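Local coordinates for putative ABC transporter subunit, substrate-binding component (Rhodopseudomonas palustris, PDB 4EVS), which probably delivers 4-hydroxybenzoate and related benzoate derivatives to an ABC transporter as its solute-binding component, at residues Tyr341-Glu346 with Asn354-Thr359. Sequence-based numbering, arbitrary orientation.
Sequences YLREVE and NKEIET
Tyr341 and Glu356 stack across an antiparallel beta hairpin that carries a classic beta bulge, in a periplasmic binding protein of the leucine-binding protein family. Strand 335-348 also pairs antiparallel with strand 250-253 through backbone hydrogen bonds. At the bulge, Ile357 and Glu358 both face Leu342. Ile357 N gives Leu342 O a bond of 2.8 Å, nearly straight at 169°, while Glu358 N adds a weak one to the same oxygen. Tyr341 can be followed outward. Its CB lies 3.6 Å from Glu358 O. CG sits beside the backbone N, anti to the carbonyl carbon (chi1 -56°), and one ring face stacks against the Glu356 carboxylate, the planes 13° apart. CD2 is 3.4 Å from Glu356 OE2, which lies over that face, toward the rim. CD1 and CE1 meet Thr359 OG1, and OH bonds to Arg324 O. An alanine here would probably leave the Glu356 carboxylate without its stacking surface and Arg324 O without this donor. Glu356 OE1 bonds to His259 ND1. Farther along, the Asn354 amide, its ND2 bonded to Val234 O, stacks on the Arg343 guanidinium, whose NE bonds to Ser251 OG. A water accepts from Arg343 NH1 at 2.9 Å and donates to Glu356 OE2 at 2.8 Å.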
ATOM      1  N   TYR A 341       3.176 -11.948   2.544  1.00 15.30           N
ATOM      2  CA  TYR A 341       3.623 -13.054   1.723  1.00 15.16           C
ATOM      3  C   TYR A 341       4.968 -12.745   1.128  1.00 16.46           C
ATOM      4  O   TYR A 341       5.245 -11.616   0.747  1.00 16.58           O
ATOM      5  CB  TYR A 341       2.639 -13.311   0.573  1.00 15.04           C
ATOM      6  CG  TYR A 341       1.192 -13.558   1.032  1.00 15.71           C
ATOM      7  CD1 TYR A 341       0.723 -14.847   1.306  1.00 15.71           C
ATOM      8  CD2 TYR A 341       0.301 -12.503   1.194  1.00 15.99           C
ATOM      9  CE1 TYR A 341      -0.607 -15.057   1.706  1.00 16.38           C
ATOM     10  CE2 TYR A 341      -1.025 -12.720   1.585  1.00 14.91           C
ATOM     11  CZ  TYR A 341      -1.472 -13.986   1.860  1.00 14.52           C
ATOM     12  OH  TYR A 341      -2.779 -14.240   2.253  1.00 17.20           O
ATOM     13  N   LEU A 342       5.807 -13.757   1.022  1.00 16.61           N
ATOM     14  CA  LEU A 342       6.952 -13.665   0.137  1.00 16.68           C
ATOM     15  C   LEU A 342       6.499 -14.091  -1.253  1.00 15.71           C
ATOM     16  O   LEU A 342       5.803 -15.110  -1.413  1.00 16.98           O
ATOM     17  CB  LEU A 342       8.034 -14.637   0.540  1.00 17.55           C
ATOM     18  CG  LEU A 342       9.317 -14.697  -0.307  1.00 18.35           C
ATOM     19  CD1 LEU A 342      10.078 -13.373  -0.317  1.00 18.48           C
ATOM     20  CD2 LEU A 342      10.225 -15.835   0.156  1.00 17.92           C
ATOM     21  N   ARG A 343       6.921 -13.327  -2.244  1.00 15.80           N
ATOM     22  CA  ARG A 343       6.638 -13.600  -3.627  1.00 16.28           C
ATOM     23  C   ARG A 343       7.888 -13.513  -4.461  1.00 17.52           C
ATOM     24  O   ARG A 343       8.908 -12.873  -4.103  1.00 18.08           O
ATOM     25  CB  ARG A 343       5.624 -12.610  -4.238  1.00 16.98           C
ATOM     26  CG  ARG A 343       4.362 -12.320  -3.393  1.00 15.24           C
ATOM     27  CD  ARG A 343       4.556 -11.124  -2.424  1.00 16.50           C
ATOM     28  NE  ARG A 343       4.894  -9.937  -3.210  1.00 15.13           N
ATOM     29  CZ  ARG A 343       4.045  -9.270  -3.962  1.00 13.65           C
ATOM     30  NH1 ARG A 343       2.739  -9.488  -3.829  1.00 15.65           N
ATOM     31  NH2 ARG A 343       4.480  -8.278  -4.707  1.00 17.07           N
ATOM     32  N   GLU A 344       7.809 -14.168  -5.614  1.00 18.53           N
ATOM     33  CA  GLU A 344       8.848 -14.113  -6.612  1.00 19.18           C
ATOM     34  C   GLU A 344       8.222 -13.835  -7.951  1.00 18.80           C
ATOM     35  O   GLU A 344       7.153 -14.407  -8.281  1.00 18.73           O
ATOM     36  CB  GLU A 344       9.549 -15.478  -6.647  1.00 20.71           C
ATOM     37  CG  GLU A 344      10.718 -15.573  -7.548  1.00 24.48           C
ATOM     38  CD  GLU A 344      11.393 -16.933  -7.496  1.00 30.69           C
ATOM     39  OE1 GLU A 344      11.143 -17.702  -6.552  1.00 33.82           O
ATOM     40  OE2 GLU A 344      12.163 -17.225  -8.424  1.00 37.71           O
ATOM     41  N   VAL A 345       8.834 -12.933  -8.712  1.00 17.77           N
ATOM     42  CA  VAL A 345       8.300 -12.667 -10.067  1.00 17.30           C
ATOM     43  C   VAL A 345       8.565 -13.944 -10.911  1.00 18.11           C
ATOM     44  O   VAL A 345       9.713 -14.419 -10.951  1.00 18.73           O
ATOM     45  CB  VAL A 345       8.969 -11.448 -10.725  1.00 17.59           C
ATOM     46  CG1 VAL A 345       8.481 -11.286 -12.176  1.00 17.76           C
ATOM     47  CG2 VAL A 345       8.719 -10.156  -9.904  1.00 18.32           C
ATOM     48  N   GLU A 346       7.514 -14.499 -11.525  1.00 19.72           N
ATOM     49  CA  GLU A 346       7.599 -15.736 -12.307  1.00 21.46           C
ATOM     50  C   GLU A 346       6.600 -15.699 -13.405  1.00 22.70           C
ATOM     51  O   GLU A 346       5.643 -14.940 -13.351  1.00 22.49           O
ATOM     52  CB  GLU A 346       7.311 -16.976 -11.414  1.00 22.02           C
ATOM     53  CG  GLU A 346       8.182 -17.111 -10.211  1.00 27.24           C
ATOM     54  CD  GLU A 346       8.075 -18.462  -9.508  1.00 32.28           C
ATOM     55  OE1 GLU A 346       7.526 -19.422 -10.092  1.00 35.75           O
ATOM     56  OE2 GLU A 346       8.580 -18.555  -8.355  1.00 36.85           O
ATOM     57  N   ASN A 354       3.373 -12.098  -9.515  1.00 17.42           N
ATOM     58  CA  ASN A 354       4.082 -12.240  -8.254  1.00 16.59           C
ATOM     59  C   ASN A 354       3.571 -13.493  -7.587  1.00 17.97           C
ATOM     60  O   ASN A 354       2.482 -13.499  -7.010  1.00 19.35           O
ATOM     61  CB  ASN A 354       3.882 -11.023  -7.365  1.00 16.75           C
ATOM     62  CG  ASN A 354       4.637  -9.789  -7.863  1.00 16.99           C
ATOM     63  OD1 ASN A 354       5.848  -9.844  -8.110  1.00 19.40           O
ATOM     64  ND2 ASN A 354       3.903  -8.704  -8.109  1.00 17.76           N
ATOM     65  N   LYS A 355       4.328 -14.578  -7.726  1.00 17.70           N
ATOM     66  CA  LYS A 355       3.891 -15.881  -7.152  1.00 18.37           C
ATOM     67  C   LYS A 355       4.136 -15.934  -5.657  1.00 17.93           C
ATOM     68  O   LYS A 355       5.277 -15.818  -5.209  1.00 18.06           O
ATOM     69  CB  LYS A 355       4.626 -17.041  -7.794  1.00 18.18           C
ATOM     70  CG  LYS A 355       4.119 -18.416  -7.357  1.00 22.82           C
ATOM     71  CD  LYS A 355       4.872 -19.515  -8.049  1.00 28.21           C
ATOM     72  CE  LYS A 355       4.316 -20.909  -7.669  1.00 31.85           C
ATOM     73  NZ  LYS A 355       5.209 -21.997  -8.161  1.00 36.22           N
ATOM     74  N   GLU A 356       3.084 -16.154  -4.876  1.00 17.71           N
ATOM     75  CA  GLU A 356       3.212 -16.262  -3.444  1.00 17.90           C
ATOM     76  C   GLU A 356       3.818 -17.615  -3.083  1.00 18.66           C
ATOM     77  O   GLU A 356       3.250 -18.663  -3.405  1.00 21.27           O
ATOM     78  CB  GLU A 356       1.858 -16.060  -2.749  1.00 18.32           C
ATOM     79  CG  GLU A 356       1.315 -14.631  -2.905  1.00 18.34           C
ATOM     80  CD  GLU A 356      -0.118 -14.390  -2.353  1.00 19.76           C
ATOM     81  OE1 GLU A 356      -0.867 -15.374  -2.199  1.00 20.55           O
ATOM     82  OE2 GLU A 356      -0.448 -13.192  -2.090  1.00 19.23           O
ATOM     83  N   ILE A 357       4.982 -17.576  -2.432  1.00 17.85           N
ATOM     84  CA  ILE A 357       5.702 -18.783  -2.127  1.00 18.48           C
ATOM     85  C   ILE A 357       5.924 -19.036  -0.617  1.00 18.35           C
ATOM     86  O   ILE A 357       6.423 -20.106  -0.243  1.00 21.89           O
ATOM     87  CB  ILE A 357       7.060 -18.830  -2.899  1.00 18.83           C
ATOM     88  CG1 ILE A 357       7.989 -17.654  -2.507  1.00 20.27           C
ATOM     89  CG2 ILE A 357       6.846 -18.927  -4.401  1.00 21.31           C
ATOM     90  CD1 ILE A 357       9.415 -17.794  -3.100  1.00 21.82           C
ATOM     91  N   GLU A 358       5.559 -18.076   0.235  1.00 18.74           N
ATOM     92  CA  GLU A 358       5.593 -18.264   1.678  1.00 18.42           C
ATOM     93  C   GLU A 358       4.635 -17.246   2.308  1.00 17.83           C
ATOM     94  O   GLU A 358       4.425 -16.168   1.754  1.00 18.96           O
ATOM     95  CB  GLU A 358       7.022 -18.086   2.190  1.00 19.46           C
ATOM     96  CG  GLU A 358       7.243 -18.448   3.631  1.00 21.23           C
ATOM     97  CD  GLU A 358       8.689 -18.303   4.073  1.00 24.02           C
ATOM     98  OE1 GLU A 358       9.524 -17.837   3.265  1.00 27.12           O
ATOM     99  OE2 GLU A 358       8.965 -18.633   5.248  1.00 29.19           O
ATOM    100  N   THR A 359       4.062 -17.616   3.445  1.00 17.16           N
ATOM    101  CA  THR A 359       3.111 -16.791   4.185  1.00 17.46           C
ATOM    102  C   THR A 359       3.691 -16.530   5.570  1.00 17.71           C
ATOM    103  O   THR A 359       4.140 -17.443   6.248  1.00 18.00           O
ATOM    104  CB  THR A 359       1.769 -17.500   4.317  1.00 18.05           C
ATOM    105  OG1 THR A 359       1.241 -17.774   3.001  1.00 19.91           O
ATOM    106  CG2 THR A 359       0.741 -16.639   5.072  1.00 19.48           C
TER
HETATM  107  O   HOH W   1       1.212 -10.978  -1.854  1.00 16.14           O